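Local coordinates for OmpT protein (Vibrio cholerae serotype O1, PDB 6EHE) that probably acts as a non-specific diffusion porin, forming a beta barrel through which small solutes cross the outer membrane, at residues Thr100-Gly105 with Gly205-Asn210; Gln10-Leu15 with Ser27-Ala32. All coordinates share one frame; numbering follows the deposited sequence.

Interaction 1: Thr100-Gly105 with Gly205-Asn210. With C8E ((hydroxyethyloxy)tri(ethyloxy)octane), chain C.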
# COMPACT_ATOMS: atom_id res chain seq x y z
N THR A 100 -8.65 1.98 3.44
CA THR A 100 -8.94 3.41 3.35
C THR A 100 -8.36 4.19 4.51
O THR A 100 -8.20 5.42 4.39
CB THR A 100 -10.45 3.63 3.26
OG1 THR A 100 -11.06 3.20 4.48
CG2 THR A 100 -11.04 2.79 2.14
N GLY A 101 -8.03 3.53 5.62
CA GLY A 101 -7.50 4.17 6.80
C GLY A 101 -6.01 4.33 6.78
O GLY A 101 -5.41 4.83 7.74
N LEU A 102 -5.37 3.89 5.72
CA LEU A 102 -3.93 3.98 5.57
C LEU A 102 -3.64 5.14 4.62
O LEU A 102 -3.87 5.03 3.41
CB LEU A 102 -3.42 2.64 5.06
CG LEU A 102 -3.05 1.52 6.05
CD1 LEU A 102 -3.90 1.43 7.24
CD2 LEU A 102 -3.08 0.19 5.34
N ARG A 103 -3.16 6.27 5.15
CA ARG A 103 -3.14 7.55 4.44
C ARG A 103 -1.79 7.89 3.80
O ARG A 103 -1.63 9.01 3.28
CB ARG A 103 -3.56 8.69 5.38
CG ARG A 103 -4.90 8.50 6.16
CD ARG A 103 -6.12 8.11 5.24
NE ARG A 103 -6.47 9.14 4.26
CZ ARG A 103 -7.37 8.98 3.30
NH1 ARG A 103 -8.04 7.84 3.18
NH2 ARG A 103 -7.61 9.97 2.44
N TYR A 104 -0.83 6.97 3.80
CA TYR A 104 0.48 7.30 3.24
C TYR A 104 0.46 7.48 1.74
O TYR A 104 1.41 8.06 1.19
CB TYR A 104 1.50 6.20 3.57
CG TYR A 104 1.12 4.88 2.96
CD1 TYR A 104 1.49 4.54 1.66
CD2 TYR A 104 0.39 3.96 3.69
CE1 TYR A 104 1.10 3.34 1.12
CE2 TYR A 104 0.01 2.76 3.16
CZ TYR A 104 0.37 2.44 1.88
OH TYR A 104 -0.01 1.21 1.36
N GLY A 105 -0.55 6.94 1.06
CA GLY A 105 -0.49 6.86 -0.39
C GLY A 105 -1.28 7.89 -1.16
O GLY A 105 -1.36 7.77 -2.39
N GLY A 205 -5.76 -6.34 14.60
CA GLY A 205 -4.88 -5.21 14.33
C GLY A 205 -5.64 -3.90 14.48
O GLY A 205 -6.81 -3.82 14.11
N VAL A 206 -4.96 -2.90 15.03
CA VAL A 206 -5.47 -1.54 15.07
C VAL A 206 -4.38 -0.62 14.53
O VAL A 206 -3.24 -0.68 15.00
CB VAL A 206 -5.88 -1.09 16.49
CG1 VAL A 206 -6.27 0.38 16.47
CG2 VAL A 206 -7.04 -1.92 17.02
N THR A 207 -4.74 0.23 13.56
CA THR A 207 -3.83 1.26 13.06
C THR A 207 -4.49 2.63 13.17
O THR A 207 -5.62 2.82 12.73
CB THR A 207 -3.40 0.99 11.62
OG1 THR A 207 -2.66 -0.23 11.55
CG2 THR A 207 -2.50 2.09 11.08
N TYR A 208 -3.77 3.57 13.78
CA TYR A 208 -4.13 4.98 13.78
C TYR A 208 -3.21 5.66 12.80
O TYR A 208 -1.98 5.49 12.88
CB TYR A 208 -3.96 5.61 15.17
CG TYR A 208 -4.78 4.96 16.28
CD1 TYR A 208 -6.10 5.33 16.50
CD2 TYR A 208 -4.22 4.02 17.13
CE1 TYR A 208 -6.85 4.76 17.53
CE2 TYR A 208 -4.96 3.43 18.16
CZ TYR A 208 -6.27 3.81 18.35
OH TYR A 208 -7.02 3.23 19.35
N TYR A 209 -3.78 6.42 11.87
CA TYR A 209 -3.03 7.23 10.93
C TYR A 209 -3.46 8.68 11.07
O TYR A 209 -4.64 8.97 11.25
CB TYR A 209 -3.23 6.79 9.45
CG TYR A 209 -2.03 6.15 8.81
CD1 TYR A 209 -1.08 6.92 8.15
CD2 TYR A 209 -1.85 4.78 8.80
CE1 TYR A 209 0.02 6.36 7.57
CE2 TYR A 209 -0.77 4.21 8.19
CZ TYR A 209 0.18 5.01 7.59
OH TYR A 209 1.30 4.51 6.97
N ASN A 210 -2.51 9.59 10.96
CA ASN A 210 -2.80 11.00 10.89
C ASN A 210 -2.09 11.53 9.67
O ASN A 210 -0.98 11.09 9.36
CB ASN A 210 -2.33 11.77 12.13
CG ASN A 210 -2.48 13.30 11.96
OD1 ASN A 210 -1.49 14.03 11.87
ND2 ASN A 210 -3.73 13.77 11.92
C11 C8E C . -5.26 1.04 20.65
O12 C8E C . -4.14 0.76 19.83
C13 C8E C . -3.79 -0.63 19.86
C14 C8E C . -2.28 -0.78 20.03
O15 C8E C . -1.73 0.50 19.78
C16 C8E C . -0.35 0.50 19.43
C17 C8E C . 0.46 -0.45 20.31
O18 C8E C . 0.57 -0.01 21.65
C19 C8E C . 0.14 -0.97 22.59
C20 C8E C . 1.35 -1.47 23.39
O21 C8E C . 1.13 -1.28 24.77
O HOH W 1 -5.98 3.57 10.16
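Tyr209 joins the barrel wall to the inward-folded loop in a buried packing contact. The loop, 100-105, belongs to the long excursion between strands 74-78 and 115-121, the L3 constriction loop of general porins. No direct hydrogen bond links the two segments. The Tyr209 ring carries most of the contact and lies against the loop backbone. Its chi1 of -110° departs from the staggered positions and lays the ring along Leu102 and Arg103. One face is met by Leu102 CA, 4.3 Å from the ring centroid, in a CH-pi contact. Arg103 N lies over the same face, nearer the rim, 3.7 Å from Tyr209 CD1. At the far end, Tyr209 OH comes within 3.4 Å of Tyr104 CD2. The methyl groups Leu102 CD1 and Thr207 CG2 meet at 4.1 Å. A water bridges the backbones, donating to Gly101 O at 2.8 Å and to Thr207 O at 2.7 Å. The loop is also tied to itself: Arg103 NH1 bonds Thr100 O, in the carbonyl plane. On the membrane side of the wall, Tyr208 meets a detergent with its ring edge, CE2 lying 3.3 Å from C8E O12. Tyr209 OH bonds Tyr146 OH, Tyr104 OH bonds Asp86, and Thr207 OG1 bonds Thr194. Strands 178-199 and 221-236 flank strand 202-215, and Arg103 forms a salt bridge to Glu224 of strand 221-236.

Interaction 2: Gln10-Leu15 with Ser27-Ala32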
# COMPACT_ATOMS: atom_id res chain seq x y z
N GLN A 10 2.49 -14.13 -10.47
CA GLN A 10 1.19 -14.33 -9.85
C GLN A 10 0.13 -14.04 -10.89
O GLN A 10 0.08 -12.93 -11.43
CB GLN A 10 1.02 -13.44 -8.63
CG GLN A 10 -0.41 -13.15 -8.27
CD GLN A 10 -0.51 -12.19 -7.11
OE1 GLN A 10 -1.50 -11.48 -6.95
NE2 GLN A 10 0.54 -12.16 -6.28
N LEU A 11 -0.68 -15.05 -11.20
CA LEU A 11 -1.87 -14.87 -12.02
C LEU A 11 -3.04 -14.54 -11.11
O LEU A 11 -3.40 -15.32 -10.22
CB LEU A 11 -2.16 -16.11 -12.85
CG LEU A 11 -2.87 -15.92 -14.18
CD1 LEU A 11 -2.99 -17.28 -14.83
CD2 LEU A 11 -4.25 -15.29 -14.04
N ARG A 12 -3.65 -13.39 -11.33
CA ARG A 12 -4.73 -12.92 -10.50
C ARG A 12 -5.94 -12.73 -11.40
O ARG A 12 -5.82 -12.14 -12.47
CB ARG A 12 -4.34 -11.61 -9.81
CG ARG A 12 -5.34 -11.11 -8.80
CD ARG A 12 -4.88 -9.79 -8.17
NE ARG A 12 -3.69 -9.97 -7.36
CZ ARG A 12 -3.13 -8.99 -6.65
NH1 ARG A 12 -2.05 -9.25 -5.94
NH2 ARG A 12 -3.66 -7.78 -6.66
N THR A 13 -7.10 -13.24 -10.98
CA THR A 13 -8.32 -12.96 -11.72
C THR A 13 -9.43 -12.65 -10.74
O THR A 13 -9.61 -13.36 -9.74
CB THR A 13 -8.73 -14.13 -12.65
OG1 THR A 13 -7.74 -14.28 -13.67
CG2 THR A 13 -10.10 -13.84 -13.34
N GLU A 14 -10.15 -11.57 -11.01
CA GLU A 14 -11.06 -11.01 -10.04
C GLU A 14 -12.33 -10.55 -10.72
O GLU A 14 -12.32 -10.08 -11.86
CB GLU A 14 -10.40 -9.85 -9.26
CG GLU A 14 -9.30 -10.32 -8.31
CD GLU A 14 -8.64 -9.22 -7.50
OE1 GLU A 14 -8.63 -8.05 -7.95
OE2 GLU A 14 -8.15 -9.54 -6.40
N LEU A 15 -13.43 -10.71 -9.98
CA LEU A 15 -14.76 -10.27 -10.36
C LEU A 15 -15.23 -9.30 -9.30
O LEU A 15 -15.25 -9.64 -8.11
CB LEU A 15 -15.71 -11.47 -10.48
CG LEU A 15 -17.21 -11.21 -10.64
CD1 LEU A 15 -17.55 -10.68 -12.04
CD2 LEU A 15 -18.04 -12.48 -10.30
N SER A 27 -7.76 -9.24 -14.91
CA SER A 27 -6.52 -9.81 -14.43
C SER A 27 -5.47 -8.75 -14.15
O SER A 27 -4.27 -9.07 -14.09
CB SER A 27 -6.00 -10.81 -15.44
OG SER A 27 -6.83 -11.94 -15.42
N GLY A 28 -5.89 -7.50 -13.99
CA GLY A 28 -5.00 -6.47 -13.50
C GLY A 28 -4.28 -6.89 -12.24
O GLY A 28 -4.80 -7.70 -11.45
N SER A 29 -3.08 -6.36 -12.05
CA SER A 29 -2.19 -6.65 -10.95
C SER A 29 -1.69 -8.08 -10.98
O SER A 29 -1.07 -8.54 -10.01
CB SER A 29 -2.82 -6.32 -9.59
OG SER A 29 -2.67 -4.93 -9.28
N SER A 30 -1.92 -8.81 -12.07
CA SER A 30 -1.09 -9.96 -12.39
C SER A 30 0.35 -9.51 -12.59
O SER A 30 0.61 -8.45 -13.18
CB SER A 30 -1.60 -10.66 -13.64
OG SER A 30 -2.69 -11.51 -13.36
N ARG A 31 1.29 -10.32 -12.11
CA ARG A 31 2.71 -9.96 -12.03
C ARG A 31 3.54 -11.07 -12.66
O ARG A 31 3.18 -12.24 -12.58
CB ARG A 31 3.21 -9.80 -10.56
CG ARG A 31 2.31 -9.05 -9.63
CD ARG A 31 2.56 -9.47 -8.18
NE ARG A 31 2.16 -8.48 -7.16
CZ ARG A 31 0.96 -7.91 -7.06
NH1 ARG A 31 0.73 -7.02 -6.09
NH2 ARG A 31 -0.03 -8.21 -7.91
N ALA A 32 4.69 -10.71 -13.23
CA ALA A 32 5.73 -11.68 -13.54
C ALA A 32 7.08 -11.01 -13.39
O ALA A 32 7.21 -9.82 -13.66
CB ALA A 32 5.57 -12.24 -14.96
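The first hairpin of the barrel, strands 3-17 and 24-39, holds this contact. Gln10 and Arg31 form an antiparallel hydrogen-bonded pair. Gln10 N bonds Arg31 O at 2.9 Å, and Arg31 N bonds Gln10 O at 3.0 Å. Past this pair the regular ladder gives way to a type II turn, Ser27 to Ser30, and a serine hydroxyl takes over. Arg12 N donates to Ser30 OG at 2.9 Å, with a nearly straight angle of 170°. Ser30 OG in turn donates to Ser27 O, which also accepts the turn bond from Ser30 N. Further along, Thr13 OG1 and Ser27 OG share a hydrogen bond of 3.1 Å. In this 16-stranded porin barrel, the arginines of the hairpin belong to a basic cluster on the wall. Arg12 bends at chi3 (-66°), which turns its NE and NH1 edge onto Gln10 OE1. Both nitrogens donate to that one oxygen, NE at 2.7 Å, so the guanidinium is held in its rotation. Arg31 NH2 sits over one face of this guanidinium, 3.0 Å from Arg12 NH1, a close pair of like charges. The Gln10 and Arg31 side chains run side by side in the same direction, and Gln10 NE2 lies over one face of the Arg31 guanidinium, the planes 8° apart. Arg63 and Arg316 add further positive charge, the first next to Arg31 and the second next to Arg12. A magnesium ion is bound about 4 Å from the Arg12 side chain.

Interactions 1 and 2 are separate contacts within one barrel. Their centres lie 25 Å apart, and their nearest atoms about 11 Å, with no touch. Interaction 2 joins two neighbouring strands of the wall. Interaction 1 instead packs the inward loop against strand 202-215, far from the hairpin in the strand order. In general porins the constriction forms between such a loop and a basic patch on the wall, and the Arg12 and Arg31 pair is consistent with that patch. The Tyr104 side chain is about 11 Å from a bound magnesium ion. Glu14 of interaction 2 touches Phe96, in the loop that carries 100-105, and its carboxylate is hydrogen-bonded to Tyr278.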